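Local atomic coordinates of fatty acid-binding protein 2 (Manduca sexta, PDB entry 1MDC), a protein that binds fatty acids one to one inside a beta-barrel whose interior accommodates hydrophobic ligands. Residues 62-67 with 82-87; 101-106 with 116-121; 4-9 with 109-114. All blocks are in the same frame, centred on the assembly; numbering follows the deposited sequence.

Contact 1: residues 62-67 with 82-87; sequences VSFKSG and SMYTVD. With SO4 (sulfate ion), chain B.
The rings of Phe64 and Tyr84 lie face to face, their planes only 8° apart and their centroids 4.1 Å from each other. It is an offset (parallel-displaced) stack in which Tyr84 CD1 lies over the centre of the Phe64 ring and Phe64 CE2 over that of Tyr84. At the edge of the Phe64 ring, near its plane, comes the CG2 methyl of Val86, 4.1 Å from Phe64 CE1. At the edge of the Tyr84 ring, in plane, is oxygen O1 of a sulfate ion that probably came from the crystallisation liquor; Tyr84 OH is 2.9 Å from it. Phe64 CG stands between its own backbone N and carbonyl carbon (chi1 50°), which puts it 4.0 Å from Tyr84 CD1.

Beyond the rings the chain of 62-67 is no longer strand, and polar links take over. Ser66 OG accepts from Val86 N at 3.0 Å, almost straight. Gly67 N reaches Tyr84 O at 2.9 Å, in the plane of that carbonyl. A water bridges the same two segments, accepting from Tyr84 N and donating to Lys65 O. At Gly67 a CB would press against the carbonyl O of Ser66.

Strands 60-64 and 70-74 are the outermost of the sheet, the gap known in this family. The contact links 60-64 and the loop after it to 78-87, the strand next to 70-74, and the touching parts run 88° apart. Asn51 of strand 48-54 touches Phe64 and Tyr84, Phe70 of strand 70-74 touches the side chains of both, and His93 of strand 90-97 stacks on Tyr84.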
ATOM      1  N   VAL A  62       3.643  -7.730   8.733  1.00  6.63           N
ATOM      2  CA  VAL A  62       2.909  -7.015   9.778  1.00  5.16           C
ATOM      3  C   VAL A  62       1.476  -7.550   9.931  1.00 12.78           C
ATOM      4  O   VAL A  62       0.833  -7.913   8.949  1.00 12.79           O
ATOM      5  CB  VAL A  62       2.873  -5.566   9.360  1.00 15.21           C
ATOM      6  CG1 VAL A  62       2.196  -4.778  10.444  1.00 20.78           C
ATOM      7  CG2 VAL A  62       4.335  -5.141   9.198  1.00 26.13           C
ATOM      8  N   SER A  63       0.968  -7.610  11.164  1.00 11.30           N
ATOM      9  CA  SER A  63      -0.387  -8.115  11.424  1.00 10.70           C
ATOM     10  C   SER A  63      -1.279  -6.977  11.846  1.00 19.00           C
ATOM     11  O   SER A  63      -0.815  -5.982  12.445  1.00 14.13           O
ATOM     12  CB  SER A  63      -0.489  -9.140  12.610  1.00 14.21           C
ATOM     13  OG  SER A  63       0.375 -10.190  12.320  1.00 31.34           O
ATOM     14  N   PHE A  64      -2.567  -7.137  11.550  1.00  9.31           N
ATOM     15  CA  PHE A  64      -3.506  -6.101  11.922  1.00 14.89           C
ATOM     16  C   PHE A  64      -4.895  -6.673  11.960  1.00 11.96           C
ATOM     17  O   PHE A  64      -5.101  -7.777  11.465  1.00 12.06           O
ATOM     18  CB  PHE A  64      -3.564  -4.899  10.858  1.00  7.60           C
ATOM     19  CG  PHE A  64      -3.743  -5.360   9.444  1.00 10.79           C
ATOM     20  CD1 PHE A  64      -5.007  -5.522   8.912  1.00 15.34           C
ATOM     21  CD2 PHE A  64      -2.622  -5.617   8.641  1.00 10.58           C
ATOM     22  CE1 PHE A  64      -5.181  -5.969   7.582  1.00 13.87           C
ATOM     23  CE2 PHE A  64      -2.773  -6.073   7.342  1.00 24.59           C
ATOM     24  CZ  PHE A  64      -4.072  -6.252   6.820  1.00 14.12           C
ATOM     25  N   LYS A  65      -5.795  -5.882  12.556  1.00 10.90           N
ATOM     26  CA  LYS A  65      -7.226  -6.161  12.697  1.00 20.15           C
ATOM     27  C   LYS A  65      -7.965  -5.112  11.889  1.00 21.66           C
ATOM     28  O   LYS A  65      -7.590  -3.953  11.919  1.00 11.00           O
ATOM     29  CB  LYS A  65      -7.893  -6.141  14.078  1.00 15.60           C
ATOM     30  CG  LYS A  65      -7.094  -7.004  15.022  1.00 28.06           C
ATOM     31  CD  LYS A  65      -7.714  -7.277  16.386  1.00 47.27           C
ATOM     32  CE  LYS A  65      -6.761  -8.098  17.256  1.00 38.60           C
ATOM     33  NZ  LYS A  65      -7.087  -9.514  17.356  1.00 90.43           N
ATOM     34  N   SER A  66      -9.008  -5.523  11.181  1.00 11.30           N
ATOM     35  CA  SER A  66      -9.798  -4.598  10.386  1.00  7.68           C
ATOM     36  C   SER A  66     -10.465  -3.538  11.262  1.00 22.08           C
ATOM     37  O   SER A  66     -11.082  -3.857  12.260  1.00 11.95           O
ATOM     38  CB  SER A  66     -10.811  -5.371   9.546  1.00 14.65           C
ATOM     39  OG  SER A  66     -11.573  -4.508   8.733  1.00 13.88           O
ATOM     40  N   GLY A  67     -10.348  -2.257  10.926  1.00  8.58           N
ATOM     41  CA  GLY A  67     -10.986  -1.226  11.730  1.00  6.18           C
ATOM     42  C   GLY A  67     -10.183  -0.665  12.892  1.00 11.45           C
ATOM     43  O   GLY A  67     -10.654   0.215  13.607  1.00 14.72           O
ATOM     44  N   SER A  82      -1.775   3.855  10.528  1.00 10.86           N
ATOM     45  CA  SER A  82      -2.462   3.158   9.423  1.00 12.33           C
ATOM     46  C   SER A  82      -3.764   2.553   9.921  1.00  8.50           C
ATOM     47  O   SER A  82      -3.902   2.272  11.107  1.00 10.52           O
ATOM     48  CB  SER A  82      -1.607   1.912   8.926  1.00  9.89           C
ATOM     49  OG  SER A  82      -0.491   2.175   8.141  1.00 13.63           O
ATOM     50  N   MET A  83      -4.710   2.336   9.031  1.00  7.56           N
ATOM     51  CA  MET A  83      -5.961   1.715   9.401  1.00  8.53           C
ATOM     52  C   MET A  83      -6.426   0.924   8.193  1.00 12.13           C
ATOM     53  O   MET A  83      -6.642   1.508   7.133  1.00 14.09           O
ATOM     54  CB  MET A  83      -7.083   2.658   9.916  1.00  8.92           C
ATOM     55  CG  MET A  83      -8.195   1.914  10.623  1.00 31.46           C
ATOM     56  SD  MET A  83      -9.543   1.788   9.472  1.00 26.76           S
ATOM     57  CE  MET A  83     -10.487   3.178   9.973  1.00 36.09           C
ATOM     58  N   TYR A  84      -6.564  -0.391   8.304  1.00  8.89           N
ATOM     59  CA  TYR A  84      -7.024  -1.105   7.147  1.00  7.31           C
ATOM     60  C   TYR A  84      -8.435  -1.599   7.442  1.00 14.98           C
ATOM     61  O   TYR A  84      -8.735  -1.945   8.572  1.00 12.12           O
ATOM     62  CB  TYR A  84      -6.248  -2.394   6.913  1.00 11.18           C
ATOM     63  CG  TYR A  84      -4.820  -2.333   6.455  1.00 14.85           C
ATOM     64  CD1 TYR A  84      -3.804  -1.945   7.347  1.00 11.34           C
ATOM     65  CD2 TYR A  84      -4.509  -2.668   5.136  1.00 11.92           C
ATOM     66  CE1 TYR A  84      -2.497  -1.922   6.910  1.00  5.33           C
ATOM     67  CE2 TYR A  84      -3.215  -2.622   4.686  1.00  9.27           C
ATOM     68  CZ  TYR A  84      -2.195  -2.256   5.601  1.00  6.23           C
ATOM     69  OH  TYR A  84      -0.885  -2.244   5.168  1.00 17.17           O
ATOM     70  N   THR A  85      -9.282  -1.618   6.414  1.00 10.73           N
ATOM     71  CA  THR A  85     -10.666  -2.093   6.429  1.00  9.21           C
ATOM     72  C   THR A  85     -10.635  -3.225   5.409  1.00 18.87           C
ATOM     73  O   THR A  85     -10.255  -2.960   4.261  1.00 15.79           O
ATOM     74  CB  THR A  85     -11.653  -1.051   5.886  1.00 18.36           C
ATOM     75  OG1 THR A  85     -11.696  -0.055   6.893  1.00 24.46           O
ATOM     76  CG2 THR A  85     -12.990  -1.729   5.830  1.00 33.75           C
ATOM     77  N   VAL A  86     -10.989  -4.461   5.829  1.00 15.24           N
ATOM     78  CA  VAL A  86     -11.026  -5.657   4.973  1.00 11.41           C
ATOM     79  C   VAL A  86     -12.513  -5.925   4.718  1.00 17.81           C
ATOM     80  O   VAL A  86     -13.266  -6.119   5.689  1.00 13.67           O
ATOM     81  CB  VAL A  86     -10.351  -6.831   5.632  1.00 13.96           C
ATOM     82  CG1 VAL A  86     -10.377  -7.931   4.605  1.00 15.70           C
ATOM     83  CG2 VAL A  86      -8.889  -6.451   5.873  1.00 11.99           C
ATOM     84  N   ASP A  87     -12.955  -5.891   3.444  1.00  8.69           N
ATOM     85  CA  ASP A  87     -14.371  -6.089   3.131  1.00 11.03           C
ATOM     86  C   ASP A  87     -14.433  -6.865   1.863  1.00 15.43           C
ATOM     87  O   ASP A  87     -14.468  -6.332   0.757  1.00 10.25           O
ATOM     88  CB  ASP A  87     -15.097  -4.697   3.059  1.00 16.48           C
ATOM     89  CG  ASP A  87     -16.614  -4.604   2.902  1.00 22.16           C
ATOM     90  OD1 ASP A  87     -17.229  -5.728   2.725  1.00 16.33           O
ATOM     91  OD2 ASP A  87     -17.227  -3.578   2.907  1.00 35.67           O
TER
HETATM   92  S   SO4 B 200      -0.435  -1.769   1.542  1.00 76.87           S
HETATM   93  O1  SO4 B 200      -1.402  -2.578   2.294  1.00 56.01           O
HETATM   94  O2  SO4 B 200      -0.146  -2.407   0.275  1.00100.00           O
HETATM   95  O3  SO4 B 200      -0.987  -0.442   1.236  1.00 69.51           O
HETATM   96  O4  SO4 B 200       0.821  -1.649   2.336  1.00 66.10           O
HETATM   97  O   HOH W   1      -6.100  -1.837  10.729  1.00 12.01           O

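Contact 2: residues 101-106 with 116-121; sequences VATFKK and TITSSN. With PLM (palmitic acid), chain C; SO4 (sulfate ion), chain B.
Phe104 turns the rim of its ring to Ile117: Phe104 CD1 meets Ile117 CG1 at 3.7 Å, Ile117 CG1 lying in the ring plane, while Ile117 CG2 touches Phe104 CD1 and CE1. One ring face has C2 of the bound palmitic acid above it, offset toward the rim. Both side chains sit on the lipid side of the sheet with Ala102, whose CB comes 3.8 Å from PLM CF.

The backbones form an antiparallel ladder. Thr103 and Thr118 exchange two bonds, as do Lys105 and Thr116, where Lys105 N to Thr116 O is 2.9 Å. Past the strand end, Ser120 N donates to Val101 O and Ser120 OG takes Val101 N at 3.0 Å, adding a side-chain rung. Ser119 OG accepts from Asn121 N, an ST turn. Lys106 NZ binds two sulfate oxygens and Gln40 OE1.

Thr103, Lys105, Thr116 and Thr118 point to the other face, where Thr116 OG1 is hydrogen-bonded to Arg127 NE. The hairpin of 100-109 and 112-119 lies between strands 90-97 and 122-131, and Phe19 of helix 16-21 touches Ala102, Ile117 and Ser119.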
ATOM      1  N   VAL A 101      -3.368  13.001   4.553  1.00  8.13           N
ATOM      2  CA  VAL A 101      -4.017  11.688   4.554  1.00  5.16           C
ATOM      3  C   VAL A 101      -4.041  11.070   3.187  1.00 12.60           C
ATOM      4  O   VAL A 101      -4.250  11.770   2.215  1.00 16.10           O
ATOM      5  CB  VAL A 101      -5.485  11.957   4.948  1.00 10.63           C
ATOM      6  CG1 VAL A 101      -6.290  10.671   4.947  1.00 19.92           C
ATOM      7  CG2 VAL A 101      -5.527  12.441   6.378  1.00 18.92           C
ATOM      8  N   ALA A 102      -3.823   9.776   3.081  1.00  6.28           N
ATOM      9  CA  ALA A 102      -3.862   9.175   1.770  1.00  5.99           C
ATOM     10  C   ALA A 102      -4.704   7.910   1.899  1.00 17.98           C
ATOM     11  O   ALA A 102      -4.801   7.326   3.001  1.00 11.54           O
ATOM     12  CB  ALA A 102      -2.496   8.783   1.264  1.00  5.54           C
ATOM     13  N   THR A 103      -5.304   7.489   0.775  1.00 11.90           N
ATOM     14  CA  THR A 103      -6.140   6.293   0.738  1.00  8.02           C
ATOM     15  C   THR A 103      -5.614   5.365  -0.328  1.00  7.62           C
ATOM     16  O   THR A 103      -5.374   5.768  -1.449  1.00  9.43           O
ATOM     17  CB  THR A 103      -7.616   6.696   0.403  1.00  4.50           C
ATOM     18  OG1 THR A 103      -8.088   7.424   1.508  1.00 13.86           O
ATOM     19  CG2 THR A 103      -8.497   5.478   0.268  1.00 15.56           C
ATOM     20  N   PHE A 104      -5.403   4.116   0.012  1.00  7.25           N
ATOM     21  CA  PHE A 104      -4.920   3.153  -0.960  1.00  6.34           C
ATOM     22  C   PHE A 104      -6.034   2.100  -1.029  1.00 12.51           C
ATOM     23  O   PHE A 104      -6.207   1.345  -0.073  1.00 12.54           O
ATOM     24  CB  PHE A 104      -3.631   2.440  -0.535  1.00 10.93           C
ATOM     25  CG  PHE A 104      -2.543   3.414  -0.118  1.00 13.21           C
ATOM     26  CD1 PHE A 104      -1.827   4.112  -1.028  1.00 23.27           C
ATOM     27  CD2 PHE A 104      -2.252   3.560   1.258  1.00 36.17           C
ATOM     28  CE1 PHE A 104      -0.812   5.004  -0.598  1.00 30.62           C
ATOM     29  CE2 PHE A 104      -1.255   4.417   1.694  1.00 48.75           C
ATOM     30  CZ  PHE A 104      -0.552   5.150   0.750  1.00 14.43           C
ATOM     31  N   LYS A 105      -6.810   2.086  -2.125  1.00  6.40           N
ATOM     32  CA  LYS A 105      -7.928   1.149  -2.324  1.00  7.39           C
ATOM     33  C   LYS A 105      -7.391  -0.069  -3.086  1.00 10.97           C
ATOM     34  O   LYS A 105      -6.986   0.051  -4.251  1.00  9.96           O
ATOM     35  CB  LYS A 105      -9.130   1.869  -2.974  1.00  8.30           C
ATOM     36  CG  LYS A 105     -10.451   1.042  -3.011  1.00 13.70           C
ATOM     37  CD  LYS A 105     -11.536   1.790  -3.819  1.00 25.35           C
ATOM     38  CE  LYS A 105     -12.657   1.033  -4.577  1.00 38.97           C
ATOM     39  NZ  LYS A 105     -14.009   1.558  -4.306  1.00 80.05           N
ATOM     40  N   LYS A 106      -7.351  -1.231  -2.411  1.00  6.44           N
ATOM     41  CA  LYS A 106      -6.816  -2.436  -3.041  1.00  4.87           C
ATOM     42  C   LYS A 106      -7.931  -3.372  -3.451  1.00 14.16           C
ATOM     43  O   LYS A 106      -8.621  -3.896  -2.609  1.00 12.51           O
ATOM     44  CB  LYS A 106      -5.932  -3.114  -2.022  1.00  6.33           C
ATOM     45  CG  LYS A 106      -4.966  -2.136  -1.378  1.00 13.02           C
ATOM     46  CD  LYS A 106      -3.962  -2.692  -0.331  1.00 16.30           C
ATOM     47  CE  LYS A 106      -3.051  -3.806  -0.777  1.00 20.54           C
ATOM     48  NZ  LYS A 106      -2.214  -4.312   0.352  1.00 20.34           N
ATOM     49  N   THR A 116      -5.714   1.867  -6.161  1.00  9.08           N
ATOM     50  CA  THR A 116      -6.029   3.213  -6.577  1.00  5.92           C
ATOM     51  C   THR A 116      -5.631   4.064  -5.393  1.00 13.72           C
ATOM     52  O   THR A 116      -6.077   3.806  -4.292  1.00  8.18           O
ATOM     53  CB  THR A 116      -7.517   3.326  -6.803  1.00 11.36           C
ATOM     54  OG1 THR A 116      -7.777   2.363  -7.827  1.00 10.95           O
ATOM     55  CG2 THR A 116      -7.805   4.735  -7.381  1.00  9.06           C
ATOM     56  N   ILE A 117      -4.805   5.073  -5.629  1.00  8.88           N
ATOM     57  CA  ILE A 117      -4.354   5.925  -4.562  1.00  4.10           C
ATOM     58  C   ILE A 117      -4.741   7.363  -4.729  1.00 12.51           C
ATOM     59  O   ILE A 117      -4.545   7.917  -5.806  1.00 10.43           O
ATOM     60  CB  ILE A 117      -2.822   5.851  -4.761  1.00  5.49           C
ATOM     61  CG1 ILE A 117      -2.319   4.395  -4.637  1.00 10.01           C
ATOM     62  CG2 ILE A 117      -2.240   6.680  -3.643  1.00 11.83           C
ATOM     63  CD1 ILE A 117      -0.817   4.200  -4.898  1.00 15.00           C
ATOM     64  N   THR A 118      -5.288   7.946  -3.665  1.00  8.58           N
ATOM     65  CA  THR A 118      -5.707   9.339  -3.642  1.00  6.72           C
ATOM     66  C   THR A 118      -5.003  10.009  -2.454  1.00 15.60           C
ATOM     67  O   THR A 118      -4.628   9.330  -1.490  1.00 11.21           O
ATOM     68  CB  THR A 118      -7.192   9.539  -3.682  1.00 19.73           C
ATOM     69  OG1 THR A 118      -7.779   8.737  -2.694  1.00 18.64           O
ATOM     70  CG2 THR A 118      -7.757   9.210  -5.068  1.00 17.75           C
ATOM     71  N   SER A 119      -4.786  11.333  -2.505  1.00 11.61           N
ATOM     72  CA  SER A 119      -4.088  12.060  -1.432  1.00 15.45           C
ATOM     73  C   SER A 119      -4.805  13.342  -1.058  1.00 17.62           C
ATOM     74  O   SER A 119      -5.515  13.916  -1.873  1.00 13.72           O
ATOM     75  CB  SER A 119      -2.814  12.477  -2.166  1.00 21.55           C
ATOM     76  OG  SER A 119      -2.182  13.574  -1.625  1.00 18.12           O
ATOM     77  N   SER A 120      -4.645  13.819   0.156  1.00  9.62           N
ATOM     78  CA  SER A 120      -5.348  15.044   0.485  1.00  6.85           C
ATOM     79  C   SER A 120      -4.606  16.268  -0.070  1.00 11.15           C
ATOM     80  O   SER A 120      -5.097  17.388   0.021  1.00 14.82           O
ATOM     81  CB  SER A 120      -5.506  15.199   2.005  1.00 13.17           C
ATOM     82  OG  SER A 120      -4.211  15.154   2.583  1.00 12.09           O
ATOM     83  N   ASN A 121      -3.424  16.084  -0.649  1.00 10.17           N
ATOM     84  CA  ASN A 121      -2.716  17.252  -1.166  1.00 10.10           C
ATOM     85  C   ASN A 121      -2.680  17.425  -2.668  1.00 24.86           C
ATOM     86  O   ASN A 121      -2.020  18.345  -3.144  1.00 16.00           O
ATOM     87  CB  ASN A 121      -1.251  17.114  -0.736  1.00  8.08           C
ATOM     88  CG  ASN A 121      -1.099  17.262   0.776  1.00 12.84           C
ATOM     89  OD1 ASN A 121      -1.949  17.831   1.464  1.00 20.66           O
ATOM     90  ND2 ASN A 121      -0.004  16.755   1.310  1.00 11.56           N
TER
HETATM   91  C1  PLM C 133       0.520  -0.467  -2.540  1.00 20.24           C
HETATM   92  O1  PLM C 133      -0.179  -1.465  -2.296  1.00 29.75           O
HETATM   93  O2  PLM C 133       1.176  -0.341  -3.586  1.00 19.87           O
HETATM   94  C2  PLM C 133       0.676   0.665  -1.499  1.00 54.71           C
HETATM   95  C3  PLM C 133       1.521   1.886  -1.928  1.00 36.62           C
HETATM   96  C4  PLM C 133       2.967   1.802  -1.360  1.00 34.50           C
HETATM   97  C5  PLM C 133       3.183   2.716  -0.136  1.00 31.60           C
HETATM   98  C6  PLM C 133       4.070   3.928  -0.471  1.00 30.18           C
HETATM   99  C7  PLM C 133       3.841   4.988   0.598  1.00 28.67           C
HETATM  100  C8  PLM C 133       4.858   6.119   0.632  1.00 21.37           C
HETATM  101  C9  PLM C 133       4.013   7.393   0.712  1.00 36.65           C
HETATM  102  CA  PLM C 133       4.113   8.166   2.035  1.00 29.79           C
HETATM  103  CB  PLM C 133       2.712   8.357   2.635  1.00 43.59           C
HETATM  104  CC  PLM C 133       2.634   9.534   3.643  1.00 25.74           C
HETATM  105  CD  PLM C 133       1.217   9.650   4.293  1.00 22.53           C
HETATM  106  CE  PLM C 133       0.516  10.965   3.963  1.00 32.01           C
HETATM  107  CF  PLM C 133       0.303  11.038   2.452  1.00 29.45           C
HETATM  108  CG  PLM C 133      -0.434  12.316   1.975  1.00 25.04           C
HETATM  109  S   SO4 B 200      -0.435  -1.769   1.542  1.00 76.87           S
HETATM  110  O1  SO4 B 200      -1.402  -2.578   2.294  1.00 56.01           O
HETATM  111  O2  SO4 B 200      -0.146  -2.407   0.275  1.00100.00           O
HETATM  112  O3  SO4 B 200      -0.987  -0.442   1.236  1.00 69.51           O
HETATM  113  O4  SO4 B 200       0.821  -1.649   2.336  1.00 66.10           O
HETATM  114  O   HOH W   2      -8.495   0.034  -6.870  1.00  9.81           O

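Contact 3: residues 4-9 with 109-114; sequences LGKVYS and NGDDLV
Across 4-9 and 109-114 the backbones keep apart, Tyr8 and Leu113 having their CA atoms 7.2 Å from each other, and a type II' turn from Asn109 to Asp112 faces the segment 4-9. Tyr8 bridges the gap. Its hydroxyl donates to Gly110 O at 2.8 Å, with that oxygen at the ring edge and the hydroxyl in the plane of the carbonyl. Tyr8 CG stands anti to its carbonyl carbon (chi1 -73°), on a CB that points toward 109-114. One flank of the ring then runs past the turn: Tyr8 CE2 comes 3.5 Å from Asp111 O, and Tyr8 CD2 rests 3.7 Å from Leu113 CB. Beside it, the aliphatic end of Lys6 crosses Asp111 at about a right angle, Lys6 CE to Asp111 OD1 being 3.3 Å. Lys6 NZ instead bonds Ser2 O and stays 4.7 Å from Asp111 OD1.

Tyr8 also meets Tyr108 edge to face and touches Tyr130, a palmitate-binding residue. Strand 122-131 runs between the two strands here, pairing through Lys131 with Ser9 and through Tyr130 with Leu113. An alanine in place of Tyr8 would probably leave Gly110 O without this donor and open a gap beside Leu113.

The chemistry is thus one directed hydroxyl bond beside a ring that lies against the turn's backbone and Leu113 CB, with the opposite charges of Lys6 and Asp111 probably giving no more than a weak attraction.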
ATOM      1  N   LEU A   4      -6.049 -14.652  -0.885  1.00  9.76           N
ATOM      2  CA  LEU A   4      -5.291 -15.009   0.291  1.00  8.89           C
ATOM      3  C   LEU A   4      -4.184 -15.992  -0.032  1.00 14.14           C
ATOM      4  O   LEU A   4      -4.419 -16.964  -0.735  1.00 12.33           O
ATOM      5  CB  LEU A   4      -6.246 -15.569   1.355  1.00 14.17           C
ATOM      6  CG  LEU A   4      -7.239 -14.510   1.787  1.00 14.76           C
ATOM      7  CD1 LEU A   4      -8.193 -15.172   2.723  1.00 30.81           C
ATOM      8  CD2 LEU A   4      -6.532 -13.376   2.575  1.00 12.21           C
ATOM      9  N   GLY A   5      -2.965 -15.744   0.464  1.00  8.75           N
ATOM     10  CA  GLY A   5      -1.805 -16.617   0.234  1.00  8.39           C
ATOM     11  C   GLY A   5      -1.089 -16.503  -1.114  1.00 11.43           C
ATOM     12  O   GLY A   5      -0.075 -17.165  -1.299  1.00 16.90           O
ATOM     13  N   LYS A   6      -1.585 -15.679  -2.052  1.00 10.72           N
ATOM     14  CA  LYS A   6      -0.930 -15.533  -3.340  1.00  7.09           C
ATOM     15  C   LYS A   6       0.062 -14.376  -3.261  1.00 12.28           C
ATOM     16  O   LYS A   6      -0.171 -13.410  -2.531  1.00 13.39           O
ATOM     17  CB  LYS A   6      -1.910 -15.064  -4.450  1.00  8.15           C
ATOM     18  CG  LYS A   6      -2.869 -16.096  -4.989  1.00 19.78           C
ATOM     19  CD  LYS A   6      -3.851 -15.611  -6.060  1.00 20.95           C
ATOM     20  CE  LYS A   6      -4.577 -16.798  -6.611  1.00 34.08           C
ATOM     21  NZ  LYS A   6      -4.790 -17.750  -5.533  1.00 98.35           N
ATOM     22  N   VAL A   7       1.151 -14.455  -4.018  1.00 11.32           N
ATOM     23  CA  VAL A   7       2.104 -13.360  -3.997  1.00 11.21           C
ATOM     24  C   VAL A   7       1.809 -12.498  -5.234  1.00 13.63           C
ATOM     25  O   VAL A   7       1.799 -13.008  -6.347  1.00 13.70           O
ATOM     26  CB  VAL A   7       3.585 -13.883  -4.008  1.00 20.68           C
ATOM     27  CG1 VAL A   7       4.579 -12.720  -4.227  1.00 14.54           C
ATOM     28  CG2 VAL A   7       3.868 -14.544  -2.696  1.00 12.13           C
ATOM     29  N   TYR A   8       1.550 -11.205  -5.048  1.00  9.38           N
ATOM     30  CA  TYR A   8       1.281 -10.307  -6.156  1.00  7.87           C
ATOM     31  C   TYR A   8       2.524  -9.444  -6.361  1.00  7.33           C
ATOM     32  O   TYR A   8       3.080  -8.919  -5.405  1.00 11.46           O
ATOM     33  CB  TYR A   8       0.107  -9.399  -5.838  1.00  8.84           C
ATOM     34  CG  TYR A   8      -1.239 -10.151  -5.887  1.00 11.88           C
ATOM     35  CD1 TYR A   8      -1.696 -10.855  -4.757  1.00 14.08           C
ATOM     36  CD2 TYR A   8      -2.027 -10.130  -7.026  1.00  8.45           C
ATOM     37  CE1 TYR A   8      -2.915 -11.536  -4.777  1.00 12.92           C
ATOM     38  CE2 TYR A   8      -3.261 -10.811  -7.069  1.00 10.77           C
ATOM     39  CZ  TYR A   8      -3.692 -11.500  -5.944  1.00 10.44           C
ATOM     40  OH  TYR A   8      -4.891 -12.165  -5.991  1.00 11.32           O
ATOM     41  N   SER A   9       2.952  -9.328  -7.606  1.00  8.97           N
ATOM     42  CA  SER A   9       4.129  -8.555  -7.972  1.00  7.59           C
ATOM     43  C   SER A   9       3.731  -7.378  -8.849  1.00 20.97           C
ATOM     44  O   SER A   9       2.889  -7.494  -9.739  1.00 11.00           O
ATOM     45  CB  SER A   9       5.070  -9.357  -8.886  1.00 14.21           C
ATOM     46  OG  SER A   9       5.440 -10.509  -8.217  1.00 37.41           O
ATOM     47  N   ASN A 109      -9.082  -9.307  -7.874  1.00 12.81           N
ATOM     48  CA  ASN A 109      -9.929  -9.986  -8.835  1.00  9.59           C
ATOM     49  C   ASN A 109      -9.067 -11.032  -9.498  1.00 15.09           C
ATOM     50  O   ASN A 109      -8.322 -10.784 -10.442  1.00 14.62           O
ATOM     51  CB  ASN A 109     -10.660  -9.030  -9.828  1.00 21.85           C
ATOM     52  CG  ASN A 109     -11.317  -9.785 -11.032  1.00 29.81           C
ATOM     53  OD1 ASN A 109     -11.956 -10.884 -10.900  1.00 70.36           O
ATOM     54  ND2 ASN A 109     -11.118  -9.210 -12.221  1.00 66.92           N
ATOM     55  N   GLY A 110      -9.158 -12.230  -8.972  1.00 13.28           N
ATOM     56  CA  GLY A 110      -8.368 -13.285  -9.526  1.00 18.69           C
ATOM     57  C   GLY A 110      -6.919 -12.955  -9.287  1.00 16.14           C
ATOM     58  O   GLY A 110      -6.528 -12.507  -8.196  1.00 23.32           O
ATOM     59  N   ASP A 111      -6.159 -13.180 -10.344  1.00 11.76           N
ATOM     60  CA  ASP A 111      -4.752 -12.937 -10.322  1.00 12.36           C
ATOM     61  C   ASP A 111      -4.398 -11.471 -10.474  1.00 16.67           C
ATOM     62  O   ASP A 111      -3.231 -11.136 -10.548  1.00 13.79           O
ATOM     63  CB  ASP A 111      -4.053 -13.794 -11.332  1.00 12.12           C
ATOM     64  CG  ASP A 111      -3.853 -15.203 -10.820  1.00 53.56           C
ATOM     65  OD1 ASP A 111      -4.172 -15.481  -9.576  1.00 28.00           O
ATOM     66  OD2 ASP A 111      -3.376 -16.024 -11.507  1.00 30.19           O
ATOM     67  N   ASP A 112      -5.377 -10.586 -10.511  1.00 13.17           N
ATOM     68  CA  ASP A 112      -5.015  -9.187 -10.632  1.00  9.82           C
ATOM     69  C   ASP A 112      -5.344  -8.415  -9.368  1.00  9.07           C
ATOM     70  O   ASP A 112      -6.355  -8.690  -8.707  1.00 10.40           O
ATOM     71  CB  ASP A 112      -5.860  -8.501 -11.743  1.00 12.25           C
ATOM     72  CG  ASP A 112      -5.646  -9.055 -13.119  1.00 15.61           C
ATOM     73  OD1 ASP A 112      -4.473  -8.880 -13.602  1.00 19.53           O
ATOM     74  OD2 ASP A 112      -6.482  -9.641 -13.708  1.00 28.12           O
ATOM     75  N   LEU A 113      -4.494  -7.433  -9.033  1.00 11.60           N
ATOM     76  CA  LEU A 113      -4.697  -6.582  -7.860  1.00  6.92           C
ATOM     77  C   LEU A 113      -4.552  -5.144  -8.405  1.00 10.38           C
ATOM     78  O   LEU A 113      -3.553  -4.883  -9.062  1.00 10.28           O
ATOM     79  CB  LEU A 113      -3.709  -6.883  -6.714  1.00  6.08           C
ATOM     80  CG  LEU A 113      -3.495  -5.737  -5.705  1.00  8.96           C
ATOM     81  CD1 LEU A 113      -4.752  -5.325  -4.892  1.00 11.06           C
ATOM     82  CD2 LEU A 113      -2.393  -6.136  -4.723  1.00 14.29           C
ATOM     83  N   VAL A 114      -5.529  -4.257  -8.183  1.00  6.33           N
ATOM     84  CA  VAL A 114      -5.436  -2.890  -8.676  1.00  4.99           C
ATOM     85  C   VAL A 114      -5.457  -2.019  -7.465  1.00  6.17           C
ATOM     86  O   VAL A 114      -6.327  -2.191  -6.656  1.00  8.08           O
ATOM     87  CB  VAL A 114      -6.672  -2.552  -9.552  1.00 16.05           C
ATOM     88  CG1 VAL A 114      -6.551  -1.115 -10.084  1.00 13.95           C
ATOM     89  CG2 VAL A 114      -6.814  -3.528 -10.765  1.00 10.34           C
TER

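How the contacts relate
All three contacts reach the same antiparallel sheet, closed into the barrel of the fatty acid-binding proteins. Contact 1 comes before contact 2 along the chain, and its segments fall wholly between the two of contact 3; contacts 2 and 3 alternate. The centres of contacts 1 and 2 are about 15 Å apart. Contacts 2 and 3 share strand 112-119 and touch where Lys106 CB meets Leu113 CD1 at 3.8 Å. Contacts 1 and 2 do not touch, but one sulfate inside the barrel meets both. Contact 2 thus lies against the bound palmitic acid, contact 1 joins the wall near where strand pairing breaks, and contact 3 brings the N-terminal region to the late hairpin turn.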